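Long-range contacts in uncharacterized protein (PDB 3KNY), which is of unknown function but is a two-domain member of the BT_3535-like family and is probably a lipoprotein: residues 26-31 / 48-53; 32-37 / 55-60; 94-99 / 128-133. All blocks are in the same frame, centred on the assembly; numbering follows the deposited sequence.

Contact 1: 26-31 / 48-53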
ATOM      1  N   PRO A  26       0.300  -7.137  -9.461  1.00 37.26           N
ATOM      2  CA  PRO A  26       1.192  -6.447 -10.406  1.00 36.65           C
ATOM      3  C   PRO A  26       0.414  -5.537 -11.328  1.00 35.79           C
ATOM      4  O   PRO A  26      -0.742  -5.836 -11.631  1.00 37.35           O
ATOM      5  CB  PRO A  26       1.771  -7.583 -11.256  1.00 37.38           C
ATOM      6  CG  PRO A  26       1.543  -8.852 -10.492  1.00 36.70           C
ATOM      7  CD  PRO A  26       0.429  -8.606  -9.520  1.00 37.56           C
ATOM      8  N   LEU A  27       1.045  -4.468 -11.802  1.00 34.71           N
ATOM      9  CA  LEU A  27       0.386  -3.529 -12.708  1.00 35.17           C
ATOM     10  C   LEU A  27      -0.378  -4.209 -13.837  1.00 36.37           C
ATOM     11  O   LEU A  27       0.021  -5.265 -14.371  1.00 37.52           O
ATOM     12  CB  LEU A  27       1.383  -2.564 -13.352  1.00 34.87           C
ATOM     13  CG  LEU A  27       1.915  -1.370 -12.574  1.00 37.37           C
ATOM     14  CD1 LEU A  27       2.534  -0.444 -13.596  1.00 28.92           C
ATOM     15  CD2 LEU A  27       0.834  -0.627 -11.775  1.00 36.24           C
ATOM     16  N   ASN A  28      -1.487  -3.590 -14.207  1.00 35.88           N
ATOM     17  CA  ASN A  28      -2.317  -4.096 -15.288  1.00 35.07           C
ATOM     18  C   ASN A  28      -2.759  -5.565 -15.124  1.00 33.88           C
ATOM     19  O   ASN A  28      -2.957  -6.262 -16.102  1.00 33.93           O
ATOM     20  CB  ASN A  28      -1.605  -3.852 -16.619  1.00 33.54           C
ATOM     21  CG  ASN A  28      -1.229  -2.395 -16.803  1.00 36.55           C
ATOM     22  OD1 ASN A  28      -2.101  -1.524 -16.925  1.00 37.86           O
ATOM     23  ND2 ASN A  28       0.072  -2.115 -16.802  1.00 26.46           N
ATOM     24  N   THR A  29      -2.915  -6.019 -13.882  1.00 33.03           N
ATOM     25  CA  THR A  29      -3.551  -7.296 -13.595  1.00 32.38           C
ATOM     26  C   THR A  29      -4.531  -7.143 -12.422  1.00 33.43           C
ATOM     27  O   THR A  29      -4.374  -6.256 -11.568  1.00 35.97           O
ATOM     28  CB  THR A  29      -2.536  -8.421 -13.261  1.00 31.80           C
ATOM     29  OG1 THR A  29      -2.178  -8.361 -11.872  1.00 40.62           O
ATOM     30  CG2 THR A  29      -1.301  -8.340 -14.137  1.00 22.11           C
ATOM     31  N   ILE A  30      -5.544  -8.007 -12.405  1.00 32.97           N
ATOM     32  CA  ILE A  30      -6.535  -8.075 -11.330  1.00 32.68           C
ATOM     33  C   ILE A  30      -6.712  -9.546 -10.996  1.00 33.49           C
ATOM     34  O   ILE A  30      -6.909 -10.337 -11.894  1.00 32.54           O
ATOM     35  CB  ILE A  30      -7.891  -7.452 -11.747  1.00 31.84           C
ATOM     36  CG1 ILE A  30      -7.653  -6.044 -12.313  1.00 35.15           C
ATOM     37  CG2 ILE A  30      -8.861  -7.411 -10.562  1.00 25.13           C
ATOM     38  CD1 ILE A  30      -8.904  -5.250 -12.605  1.00 40.99           C
ATOM     39  N   PRO A  31      -6.582  -9.934  -9.714  1.00 36.59           N
ATOM     40  CA  PRO A  31      -6.787 -11.353  -9.407  1.00 38.34           C
ATOM     41  C   PRO A  31      -8.150 -11.827  -9.875  1.00 38.78           C
ATOM     42  O   PRO A  31      -9.128 -11.093  -9.722  1.00 40.31           O
ATOM     43  CB  PRO A  31      -6.692 -11.422  -7.866  1.00 38.70           C
ATOM     44  CG  PRO A  31      -6.425 -10.035  -7.386  1.00 36.05           C
ATOM     45  CD  PRO A  31      -5.994  -9.218  -8.571  1.00 37.49           C
ATOM     46  N   THR A  48      -8.276   0.641 -14.679  1.00 32.10           N
ATOM     47  CA  THR A  48      -7.577   1.933 -14.845  1.00 33.84           C
ATOM     48  C   THR A  48      -6.544   2.154 -13.724  1.00 34.74           C
ATOM     49  O   THR A  48      -5.406   2.573 -13.942  1.00 34.29           O
ATOM     50  CB  THR A  48      -8.572   3.123 -14.820  1.00 33.17           C
ATOM     51  OG1 THR A  48      -9.392   3.084 -15.986  1.00 29.94           O
ATOM     52  CG2 THR A  48      -7.827   4.486 -14.739  1.00 29.22           C
HETATM   53  N   MSE A  49      -7.001   1.841 -12.523  1.00 35.47           N
HETATM   54  CA  MSE A  49      -6.270   2.028 -11.295  1.00 34.12           C
HETATM   55  C   MSE A  49      -5.041   1.118 -11.296  1.00 33.67           C
HETATM   56  O   MSE A  49      -3.963   1.527 -10.878  1.00 33.09           O
HETATM   57  CB  MSE A  49      -7.228   1.688 -10.143  1.00 32.90           C
HETATM   58  CG  MSE A  49      -7.020   2.466  -8.912  1.00 35.89           C
HETATM   59 SE   MSE A  49      -7.448   4.370  -8.974  0.75 20.63          SE
HETATM   60  CE  MSE A  49      -6.635   4.539  -7.206  1.00 29.69           C
ATOM     61  N   SER A  50      -5.193  -0.098 -11.824  1.00 32.49           N
ATOM     62  CA  SER A  50      -4.094  -1.075 -11.833  1.00 30.94           C
ATOM     63  C   SER A  50      -2.993  -0.693 -12.820  1.00 29.85           C
ATOM     64  O   SER A  50      -1.953  -1.345 -12.867  1.00 27.78           O
ATOM     65  CB  SER A  50      -4.599  -2.493 -12.158  1.00 30.83           C
ATOM     66  OG  SER A  50      -4.778  -2.664 -13.560  1.00 27.28           O
ATOM     67  N   SER A  51      -3.225   0.344 -13.620  1.00 30.43           N
ATOM     68  CA  SER A  51      -2.205   0.815 -14.551  1.00 31.54           C
ATOM     69  C   SER A  51      -1.204   1.731 -13.851  1.00 33.69           C
ATOM     70  O   SER A  51      -0.206   2.114 -14.451  1.00 35.36           O
ATOM     71  CB  SER A  51      -2.845   1.585 -15.689  1.00 29.51           C
ATOM     72  OG  SER A  51      -3.253   2.867 -15.259  1.00 26.51           O
ATOM     73  N   ARG A  52      -1.505   2.124 -12.612  1.00 34.89           N
ATOM     74  CA  ARG A  52      -0.630   3.036 -11.841  1.00 35.36           C
ATOM     75  C   ARG A  52      -0.299   2.557 -10.443  1.00 34.26           C
ATOM     76  O   ARG A  52       0.670   3.040  -9.861  1.00 35.79           O
ATOM     77  CB  ARG A  52      -1.281   4.410 -11.691  1.00 35.72           C
ATOM     78  CG  ARG A  52      -1.557   5.103 -12.988  1.00 38.20           C
ATOM     79  CD  ARG A  52      -0.285   5.622 -13.602  1.00 42.02           C
ATOM     80  NE  ARG A  52      -0.616   6.376 -14.793  1.00 42.16           N
ATOM     81  CZ  ARG A  52      -0.868   5.831 -15.973  1.00 42.21           C
ATOM     82  NH1 ARG A  52      -0.786   4.513 -16.134  1.00 33.99           N
ATOM     83  NH2 ARG A  52      -1.197   6.617 -16.998  1.00 46.57           N
ATOM     84  N   TYR A  53      -1.107   1.648  -9.900  1.00 32.72           N
ATOM     85  CA  TYR A  53      -0.956   1.187  -8.524  1.00 32.98           C
ATOM     86  C   TYR A  53      -0.915  -0.330  -8.496  1.00 33.30           C
ATOM     87  O   TYR A  53      -1.591  -0.994  -9.294  1.00 38.24           O
ATOM     88  CB  TYR A  53      -2.143   1.629  -7.661  1.00 31.67           C
ATOM     89  CG  TYR A  53      -2.312   3.109  -7.497  1.00 33.64           C
ATOM     90  CD1 TYR A  53      -3.025   3.865  -8.431  1.00 32.36           C
ATOM     91  CD2 TYR A  53      -1.773   3.765  -6.381  1.00 38.40           C
ATOM     92  CE1 TYR A  53      -3.185   5.250  -8.263  1.00 39.57           C
ATOM     93  CE2 TYR A  53      -1.921   5.140  -6.207  1.00 33.10           C
ATOM     94  CZ  TYR A  53      -2.624   5.877  -7.141  1.00 36.56           C
ATOM     95  OH  TYR A  53      -2.759   7.226  -6.946  1.00 34.30           O
TER

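Contact 2: 32-37 / 55-60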
ATOM      1  N   ASP A  32      -8.213 -13.031 -10.436  1.00 37.52           N
ATOM      2  CA  ASP A  32      -9.457 -13.505 -10.986  1.00 37.85           C
ATOM      3  C   ASP A  32     -10.608 -13.360  -9.994  1.00 38.12           C
ATOM      4  O   ASP A  32     -11.650 -12.800 -10.325  1.00 38.51           O
ATOM      5  CB  ASP A  32      -9.372 -14.961 -11.440  1.00 37.99           C
ATOM      6  CG  ASP A  32     -10.641 -15.402 -12.165  1.00 40.14           C
ATOM      7  OD1 ASP A  32     -11.090 -14.655 -13.055  1.00 36.57           O
ATOM      8  OD2 ASP A  32     -11.214 -16.463 -11.838  1.00 42.26           O
ATOM      9  N   TRP A  33     -10.414 -13.833  -8.769  1.00 37.93           N
ATOM     10  CA  TRP A  33     -11.501 -13.833  -7.796  1.00 38.66           C
ATOM     11  C   TRP A  33     -12.216 -12.479  -7.644  1.00 39.66           C
ATOM     12  O   TRP A  33     -13.411 -12.428  -7.317  1.00 38.51           O
ATOM     13  CB  TRP A  33     -11.002 -14.339  -6.442  1.00 38.26           C
ATOM     14  CG  TRP A  33     -10.112 -13.411  -5.734  1.00 42.44           C
ATOM     15  CD1 TRP A  33      -8.758 -13.384  -5.781  1.00 43.07           C
ATOM     16  CD2 TRP A  33     -10.507 -12.364  -4.841  1.00 48.32           C
ATOM     17  NE1 TRP A  33      -8.280 -12.379  -4.981  1.00 40.85           N
ATOM     18  CE2 TRP A  33      -9.334 -11.738  -4.392  1.00 40.81           C
ATOM     19  CE3 TRP A  33     -11.744 -11.892  -4.381  1.00 52.09           C
ATOM     20  CZ2 TRP A  33      -9.352 -10.668  -3.504  1.00 45.28           C
ATOM     21  CZ3 TRP A  33     -11.761 -10.818  -3.494  1.00 53.60           C
ATOM     22  CH2 TRP A  33     -10.571 -10.222  -3.066  1.00 49.95           C
ATOM     23  N   VAL A  34     -11.482 -11.389  -7.874  1.00 41.44           N
ATOM     24  CA  VAL A  34     -12.038 -10.040  -7.728  1.00 41.94           C
ATOM     25  C   VAL A  34     -13.247  -9.812  -8.624  1.00 42.92           C
ATOM     26  O   VAL A  34     -14.255  -9.257  -8.181  1.00 43.46           O
ATOM     27  CB  VAL A  34     -10.975  -8.942  -8.005  1.00 41.60           C
ATOM     28  CG1 VAL A  34     -11.629  -7.587  -8.161  1.00 37.81           C
ATOM     29  CG2 VAL A  34      -9.988  -8.904  -6.885  1.00 39.45           C
ATOM     30  N   SER A  35     -13.153 -10.282  -9.867  1.00 43.83           N
ATOM     31  CA  SER A  35     -14.205 -10.062 -10.869  1.00 42.83           C
ATOM     32  C   SER A  35     -15.558 -10.626 -10.480  1.00 43.12           C
ATOM     33  O   SER A  35     -16.534 -10.399 -11.185  1.00 46.44           O
ATOM     34  CB  SER A  35     -13.793 -10.625 -12.240  1.00 42.42           C
ATOM     35  OG  SER A  35     -13.741 -12.042 -12.250  1.00 39.76           O
ATOM     36  N   GLU A  36     -15.621 -11.386  -9.392  1.00 42.27           N
ATOM     37  CA  GLU A  36     -16.886 -11.936  -8.918  1.00 41.58           C
ATOM     38  C   GLU A  36     -17.470 -11.104  -7.809  1.00 40.31           C
ATOM     39  O   GLU A  36     -18.575 -11.370  -7.351  1.00 41.46           O
ATOM     40  CB  GLU A  36     -16.704 -13.361  -8.430  1.00 41.60           C
ATOM     41  CG  GLU A  36     -16.952 -14.391  -9.498  1.00 46.67           C
ATOM     42  CD  GLU A  36     -16.601 -15.769  -9.017  1.00 50.81           C
ATOM     43  OE1 GLU A  36     -15.540 -15.917  -8.367  1.00 53.23           O
ATOM     44  OE2 GLU A  36     -17.383 -16.702  -9.280  1.00 52.15           O
ATOM     45  N   LYS A  37     -16.741 -10.075  -7.404  1.00 39.26           N
ATOM     46  CA  LYS A  37     -17.114  -9.269  -6.261  1.00 37.43           C
ATOM     47  C   LYS A  37     -17.453  -7.831  -6.643  1.00 35.38           C
ATOM     48  O   LYS A  37     -17.758  -7.021  -5.775  1.00 33.43           O
ATOM     49  CB  LYS A  37     -15.952  -9.286  -5.284  1.00 39.17           C
ATOM     50  CG  LYS A  37     -15.675 -10.659  -4.678  1.00 41.85           C
ATOM     51  CD  LYS A  37     -16.593 -10.922  -3.503  1.00 44.78           C
ATOM     52  CE  LYS A  37     -15.941 -11.822  -2.473  1.00 46.96           C
ATOM     53  NZ  LYS A  37     -16.631 -11.690  -1.163  1.00 48.95           N
ATOM     54  N   ILE A  55      -2.147  -3.117  -6.374  1.00 31.23           N
ATOM     55  CA  ILE A  55      -3.283  -3.062  -5.458  1.00 30.34           C
ATOM     56  C   ILE A  55      -3.486  -4.345  -4.640  1.00 31.97           C
ATOM     57  O   ILE A  55      -3.405  -5.453  -5.146  1.00 34.22           O
ATOM     58  CB  ILE A  55      -4.580  -2.749  -6.261  1.00 28.54           C
ATOM     59  CG1 ILE A  55      -4.396  -1.477  -7.103  1.00 28.39           C
ATOM     60  CG2 ILE A  55      -5.769  -2.588  -5.342  1.00 30.32           C
ATOM     61  CD1 ILE A  55      -5.574  -1.110  -8.048  1.00 22.26           C
ATOM     62  N   ASN A  56      -3.743  -4.176  -3.357  1.00 33.07           N
ATOM     63  CA  ASN A  56      -4.121  -5.282  -2.498  1.00 33.31           C
ATOM     64  C   ASN A  56      -5.641  -5.266  -2.399  1.00 33.31           C
ATOM     65  O   ASN A  56      -6.214  -4.306  -1.900  1.00 32.57           O
ATOM     66  CB  ASN A  56      -3.493  -5.158  -1.110  1.00 31.62           C
ATOM     67  CG  ASN A  56      -3.958  -6.245  -0.173  1.00 35.13           C
ATOM     68  OD1 ASN A  56      -5.067  -6.732  -0.300  1.00 41.80           O
ATOM     69  ND2 ASN A  56      -3.119  -6.629   0.775  1.00 33.18           N
ATOM     70  N   TYR A  57      -6.274  -6.347  -2.864  1.00 36.55           N
ATOM     71  CA  TYR A  57      -7.742  -6.467  -2.906  1.00 36.36           C
ATOM     72  C   TYR A  57      -8.338  -7.132  -1.658  1.00 39.07           C
ATOM     73  O   TYR A  57      -9.535  -7.383  -1.621  1.00 42.36           O
ATOM     74  CB  TYR A  57      -8.184  -7.192  -4.196  1.00 33.74           C
ATOM     75  CG  TYR A  57      -7.938  -6.372  -5.462  1.00 29.97           C
ATOM     76  CD1 TYR A  57      -8.819  -5.352  -5.848  1.00 25.17           C
ATOM     77  CD2 TYR A  57      -6.818  -6.601  -6.261  1.00 30.99           C
ATOM     78  CE1 TYR A  57      -8.589  -4.574  -7.014  1.00 25.20           C
ATOM     79  CE2 TYR A  57      -6.572  -5.825  -7.420  1.00 33.17           C
ATOM     80  CZ  TYR A  57      -7.468  -4.819  -7.789  1.00 31.49           C
ATOM     81  OH  TYR A  57      -7.213  -4.068  -8.925  1.00 38.81           O
ATOM     82  N   SER A  58      -7.530  -7.364  -0.621  1.00 40.47           N
ATOM     83  CA  SER A  58      -7.993  -8.040   0.605  1.00 41.50           C
ATOM     84  C   SER A  58      -9.315  -7.496   1.161  1.00 40.79           C
ATOM     85  O   SER A  58     -10.049  -8.221   1.820  1.00 41.45           O
ATOM     86  CB  SER A  58      -6.948  -7.946   1.725  1.00 41.32           C
ATOM     87  OG  SER A  58      -6.999  -6.653   2.338  1.00 46.01           O
ATOM     88  N   PHE A  59      -9.606  -6.228   0.923  1.00 40.09           N
ATOM     89  CA  PHE A  59     -10.820  -5.631   1.459  1.00 42.25           C
ATOM     90  C   PHE A  59     -12.133  -6.145   0.880  1.00 45.34           C
ATOM     91  O   PHE A  59     -13.193  -5.950   1.477  1.00 47.15           O
ATOM     92  CB  PHE A  59     -10.783  -4.133   1.257  1.00 42.46           C
ATOM     93  CG  PHE A  59     -11.112  -3.699  -0.136  1.00 43.12           C
ATOM     94  CD1 PHE A  59     -10.170  -3.808  -1.159  1.00 44.13           C
ATOM     95  CD2 PHE A  59     -12.361  -3.146  -0.422  1.00 41.52           C
ATOM     96  CE1 PHE A  59     -10.467  -3.381  -2.446  1.00 39.37           C
ATOM     97  CE2 PHE A  59     -12.662  -2.715  -1.701  1.00 40.65           C
ATOM     98  CZ  PHE A  59     -11.709  -2.830  -2.719  1.00 39.60           C
ATOM     99  N   LEU A  60     -12.084  -6.756  -0.300  1.00 47.63           N
ATOM    100  CA  LEU A  60     -13.286  -7.341  -0.906  1.00 47.04           C
ATOM    101  C   LEU A  60     -13.604  -8.676  -0.254  1.00 47.78           C
ATOM    102  O   LEU A  60     -14.637  -9.265  -0.538  1.00 49.19           O
ATOM    103  CB  LEU A  60     -13.125  -7.510  -2.426  1.00 46.31           C
ATOM    104  CG  LEU A  60     -13.125  -6.220  -3.262  1.00 42.60           C
ATOM    105  CD1 LEU A  60     -12.675  -6.498  -4.681  1.00 36.82           C
ATOM    106  CD2 LEU A  60     -14.488  -5.558  -3.258  1.00 38.56           C
TER

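Contact 3: 94-99 / 128-133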
ATOM      1  N   PHE A  94       2.268   1.077  -4.049  1.00 30.95           N
ATOM      2  CA  PHE A  94       1.261   0.133  -3.590  1.00 30.69           C
ATOM      3  C   PHE A  94      -0.015   0.845  -3.138  1.00 32.42           C
ATOM      4  O   PHE A  94       0.019   2.061  -2.911  1.00 33.49           O
ATOM      5  CB  PHE A  94       1.828  -0.684  -2.461  1.00 29.70           C
ATOM      6  CG  PHE A  94       3.088  -1.400  -2.827  1.00 31.35           C
ATOM      7  CD1 PHE A  94       3.057  -2.454  -3.721  1.00 29.08           C
ATOM      8  CD2 PHE A  94       4.314  -1.010  -2.290  1.00 36.57           C
ATOM      9  CE1 PHE A  94       4.211  -3.132  -4.073  1.00 27.31           C
ATOM     10  CE2 PHE A  94       5.494  -1.692  -2.631  1.00 38.88           C
ATOM     11  CZ  PHE A  94       5.435  -2.761  -3.530  1.00 36.71           C
ATOM     12  N   LEU A  95      -1.133   0.097  -3.068  1.00 31.44           N
ATOM     13  CA  LEU A  95      -2.423   0.611  -2.584  1.00 31.41           C
ATOM     14  C   LEU A  95      -3.143  -0.429  -1.716  1.00 32.53           C
ATOM     15  O   LEU A  95      -3.218  -1.586  -2.095  1.00 33.77           O
ATOM     16  CB  LEU A  95      -3.319   1.007  -3.754  1.00 32.32           C
ATOM     17  CG  LEU A  95      -4.662   1.681  -3.438  1.00 30.96           C
ATOM     18  CD1 LEU A  95      -4.414   3.025  -2.792  1.00 33.71           C
ATOM     19  CD2 LEU A  95      -5.538   1.826  -4.712  1.00 28.91           C
ATOM     20  N   ASN A  96      -3.615  -0.010  -0.540  1.00 33.12           N
ATOM     21  CA  ASN A  96      -4.468  -0.806   0.359  1.00 33.24           C
ATOM     22  C   ASN A  96      -5.734  -0.045   0.556  1.00 37.42           C
ATOM     23  O   ASN A  96      -5.735   1.188   0.509  1.00 38.71           O
ATOM     24  CB  ASN A  96      -3.934  -0.903   1.775  1.00 32.90           C
ATOM     25  CG  ASN A  96      -2.747  -1.762   1.883  1.00 33.95           C
ATOM     26  OD1 ASN A  96      -2.535  -2.669   1.093  1.00 57.54           O
ATOM     27  ND2 ASN A  96      -1.945  -1.491   2.874  1.00 55.94           N
ATOM     28  N   ILE A  97      -6.800  -0.783   0.836  1.00 41.36           N
ATOM     29  CA  ILE A  97      -8.089  -0.212   1.125  1.00 41.69           C
ATOM     30  C   ILE A  97      -8.351  -0.589   2.573  1.00 44.25           C
ATOM     31  O   ILE A  97      -8.436  -1.781   2.903  1.00 43.64           O
ATOM     32  CB  ILE A  97      -9.144  -0.795   0.199  1.00 42.12           C
ATOM     33  CG1 ILE A  97      -8.590  -0.912  -1.241  1.00 40.16           C
ATOM     34  CG2 ILE A  97     -10.433   0.032   0.286  1.00 37.32           C
ATOM     35  CD1 ILE A  97      -8.242   0.365  -1.881  1.00 35.66           C
ATOM     36  N   ALA A  98      -8.425   0.417   3.443  1.00 46.47           N
ATOM     37  CA  ALA A  98      -8.621   0.170   4.867  1.00 49.47           C
ATOM     38  C   ALA A  98      -9.999  -0.430   5.087  1.00 54.40           C
ATOM     39  O   ALA A  98     -10.917  -0.242   4.271  1.00 55.20           O
ATOM     40  CB  ALA A  98      -8.483   1.442   5.654  1.00 48.92           C
ATOM     41  N   ASP A  99     -10.140  -1.166   6.185  1.00 57.93           N
ATOM     42  CA  ASP A  99     -11.429  -1.722   6.569  1.00 59.88           C
ATOM     43  C   ASP A  99     -12.353  -0.608   7.057  1.00 61.81           C
ATOM     44  O   ASP A  99     -11.933   0.539   7.255  1.00 61.44           O
ATOM     45  CB  ASP A  99     -11.251  -2.747   7.686  1.00 60.71           C
ATOM     46  CG  ASP A  99     -10.666  -4.053   7.201  1.00 63.52           C
ATOM     47  OD1 ASP A  99     -11.184  -4.626   6.220  1.00 65.79           O
ATOM     48  OD2 ASP A  99      -9.694  -4.518   7.827  1.00 71.62           O
ATOM     49  N   ASN A 128      -4.553   1.661   9.987  1.00 39.94           N
ATOM     50  CA  ASN A 128      -4.367   0.937   8.748  1.00 39.93           C
ATOM     51  C   ASN A 128      -2.870   0.792   8.582  1.00 38.92           C
ATOM     52  O   ASN A 128      -2.095   1.431   9.256  1.00 39.19           O
ATOM     53  CB  ASN A 128      -5.014   1.664   7.552  1.00 42.38           C
ATOM     54  CG  ASN A 128      -5.029   0.816   6.240  1.00 46.88           C
ATOM     55  OD1 ASN A 128      -4.801   1.343   5.145  1.00 47.95           O
ATOM     56  ND2 ASN A 128      -5.298  -0.490   6.362  1.00 41.52           N
ATOM     57  N   GLY A 129      -2.461  -0.083   7.697  1.00 39.21           N
ATOM     58  CA  GLY A 129      -1.078  -0.468   7.607  1.00 38.44           C
ATOM     59  C   GLY A 129      -0.775  -0.870   6.204  1.00 37.66           C
ATOM     60  O   GLY A 129      -1.628  -0.875   5.351  1.00 37.91           O
ATOM     61  N   CYS A 130       0.450  -1.267   5.965  1.00 39.82           N
ATOM     62  CA  CYS A 130       0.923  -1.284   4.610  1.00 38.99           C
ATOM     63  C   CYS A 130       2.289  -1.953   4.491  1.00 35.09           C
ATOM     64  O   CYS A 130       3.204  -1.588   5.205  1.00 33.25           O
ATOM     65  CB  CYS A 130       1.062   0.175   4.285  1.00 41.40           C
ATOM     66  SG  CYS A 130       1.361   0.288   2.739  1.00 61.19           S
ATOM     67  N   THR A 131       2.455  -2.933   3.619  1.00 32.95           N
ATOM     68  CA  THR A 131       3.754  -3.586   3.529  1.00 29.96           C
ATOM     69  C   THR A 131       4.497  -2.915   2.425  1.00 31.02           C
ATOM     70  O   THR A 131       4.111  -3.037   1.273  1.00 36.76           O
ATOM     71  CB  THR A 131       3.646  -5.068   3.267  1.00 28.34           C
ATOM     72  OG1 THR A 131       3.008  -5.663   4.393  1.00 30.61           O
ATOM     73  CG2 THR A 131       5.023  -5.684   3.087  1.00 17.44           C
ATOM     74  N   LEU A 132       5.562  -2.207   2.781  1.00 29.55           N
ATOM     75  CA  LEU A 132       6.300  -1.411   1.814  1.00 28.54           C
ATOM     76  C   LEU A 132       7.291  -2.247   1.052  1.00 27.84           C
ATOM     77  O   LEU A 132       7.615  -1.908  -0.080  1.00 27.53           O
ATOM     78  CB  LEU A 132       7.029  -0.257   2.480  1.00 26.05           C
ATOM     79  CG  LEU A 132       6.151   0.863   3.020  1.00 27.86           C
ATOM     80  CD1 LEU A 132       7.049   1.905   3.691  1.00 22.84           C
ATOM     81  CD2 LEU A 132       5.307   1.471   1.887  1.00 20.38           C
ATOM     82  N   TYR A 133       7.772  -3.329   1.661  1.00 25.03           N
ATOM     83  CA  TYR A 133       8.824  -4.120   1.042  1.00 23.92           C
ATOM     84  C   TYR A 133       8.940  -5.471   1.700  1.00 24.97           C
ATOM     85  O   TYR A 133       8.711  -5.593   2.897  1.00 25.42           O
ATOM     86  CB  TYR A 133      10.161  -3.375   1.102  1.00 23.41           C
ATOM     87  CG  TYR A 133      11.357  -4.221   0.744  1.00 23.40           C
ATOM     88  CD1 TYR A 133      11.650  -4.510  -0.561  1.00 17.30           C
ATOM     89  CD2 TYR A 133      12.183  -4.750   1.726  1.00 29.48           C
ATOM     90  CE1 TYR A 133      12.744  -5.297  -0.897  1.00 25.13           C
ATOM     91  CE2 TYR A 133      13.276  -5.532   1.404  1.00 25.86           C
ATOM     92  CZ  TYR A 133      13.545  -5.803   0.087  1.00 26.99           C
ATOM     93  OH  TYR A 133      14.610  -6.585  -0.249  1.00 28.20           O
TER

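Contact 1: 26-31 / 48-53
Leu27 and Asn28, the two central residues of a type II beta turn from Pro26 to Thr29, lie against the peptide groups of residues 50-53, at the C-terminal end of helix 40-49, with Ser50 directing its CB at the turn. Leu27 has CG anti to its own carbonyl carbon (chi1 -78°), and from there its branches lie over main-chain atoms of 50-53. Leu27 CD2 makes the closer approach, 3.1 Å from Ser50 O and 3.5 Å from Tyr53 O; CD1 rests more loosely beside Ser51 O. The leucine thus covers a curl of polar backbone with its methyl groups.

The bond that fixes the register comes from the next residue: Asn28 N donates to Ser50 O at 2.7 Å, nearly straight at the hydrogen (170°) but reaching the acceptor from above its carbonyl plane. Ser50 O also lies 3.2 Å from Leu27 CA in a CA-H...O contact, so consecutive residues of the turn converge on it. The Asn28 carboxamide turns its OD1 toward Ser51, 3.4 Å from Ser51 CB. Ser50 CB packs 3.8 Å from Thr29 O, while Ser50 OG is hydrogen-bonded to Arg47 O. On the far side of the turn, Thr29 OG1 donates to Pro26 O at 2.9 Å and ties the two ends together.

Beyond the turn, Ile30 packs on Tyr43 and Trp46 of helix 40-49. Selenomethionine Met49 reaches Ile76 and Ile79 of helix 66-84 as well as Leu95 of strand 93-97, while the guanidinium NE of Arg52 is held by Ile88 O. The long loop preceding helix 40-49 is thereby laid across that helix's C-terminal side, where the chain turns into strand 53-55.

Contact 2: 32-37 / 55-60
Trp33, Val34 and Leu60 supply most of the apolar packing, with Tyr57 as the fourth member. Val34 has CG1 anti to its backbone N (chi1 167°), which sends this methyl to Leu60 CD1, 3.8 Å away and approached at about a right angle. The other methyl, CG2, sits between two rings: it lies over the centre of the Trp33 indole and also over one face of Tyr57, 4.0 Å from the phenol centroid in a CH-pi contact. Trp33 itself uses the outer rim of its six-membered ring, bringing CZ3 within 3.7 Å of Leu60 CB and CZ2 within 3.7 Å of Tyr57 CB. At the same edge, in the indole plane, Tyr57 O makes a van der Waals approach of 3.3 Å to Trp33 CH2. An alanine in place of Trp33 would probably open a gap beside these two CB atoms and take the indole from over Val34 CG2. Tyr57 also meets Trp46 of helix 40-49 edge-to-face.

Polar contacts are fewer. Lys37, bent at chi2, extends NZ to Leu60 O in a weak hydrogen bond of 3.2 Å. Asn56 OD1 accepts from Ser58 N at 2.6 Å, an Asx turn within the 55-60 loop.

The loop ahead of helix 40-49 and the loop ahead of helix 66-84 are thus joined by aromatic and aliphatic surfaces, and their mutual fit rests on shape more than on directional bonds.

Contact 3: 94-99 / 128-133
Phe94 and Asn96 project from one side of strand 93-97, in the mixed sheet, toward strand 124-134 at the border of the three-stranded antiparallel sheet, so that the contact belongs to the seam between the two sheets. The strand segments run nearly antiparallel, at 156°, but their axes stay 7.9 Å apart and it is side chains that bridge them.

Asn96 supplies the polar link. Its CG stands anti to the carbonyl carbon (chi1 -72°), and Asn96 ND2 reaches Gly129 O at 2.6 Å, although the N-H points well off the oxygen (119°) and the bond is weak. Asn96 ND2 also lies 3.7 Å from Cys130 CB, so the amide nitrogen is set against the main chain of one residue and the side chain of the next. A second weak hydrogen bond, to Tyr24 OH, shares this buried nitrogen.

Phe94 meets strand 124-134 further along, nearer its C-terminal end, bringing Phe94 CE2 to 3.3 Å from Leu132 O; the carbonyl lies oblique to the ring. Leu132 and Tyr133 form a classic beta bulge against strand 140-149, and the Leu132 side chain packs on Cys193 of strand 188-201. At the other end Ala98, just past its strand, puts its methyl CB 4.0 Å from Asn128 CB.

Tyr24 accompanies both strands: its ring meets that of Phe94, and its hydroxyl receives the N-H of Thr131. Asn21 ND2 donates to Thr131 O. On the opposite side of strand 93-97, Leu95 packs against Phe215 and Ile97 against Ile217, both of strand 204-217, whereas Ala98 and Asn128 lean on Tyr147 of strand 140-149. Strand 93-97 itself is hydrogen-bonded between strands 53-55 and 204-217, with strand 124-134 of the other sheet packed across the face that carries Phe94 and Asn96.

In the fold
Contact 3 lies close to the centre of the chain and joins the two sheets, whereas the centres of contacts 1 and 2 lie about 13 and about 15 Å from the centre of the chain. Those two share the long loop ahead of helix 40-49, and their partners take in the two ends of strand 53-55. Contact 1 is partly buried and relies on a straight backbone hydrogen bond; contact 2, though a loop-to-loop pairing, is buried and mainly apolar; contact 3 combines side-chain packing with a buried asparagine amide whose bond to the other strand is weak. They also touch directly: Pro31 packs on Tyr57, Met49 on Leu95, and Asn56 N probably bonds Leu95 O, connecting the periphery to strand 93-97.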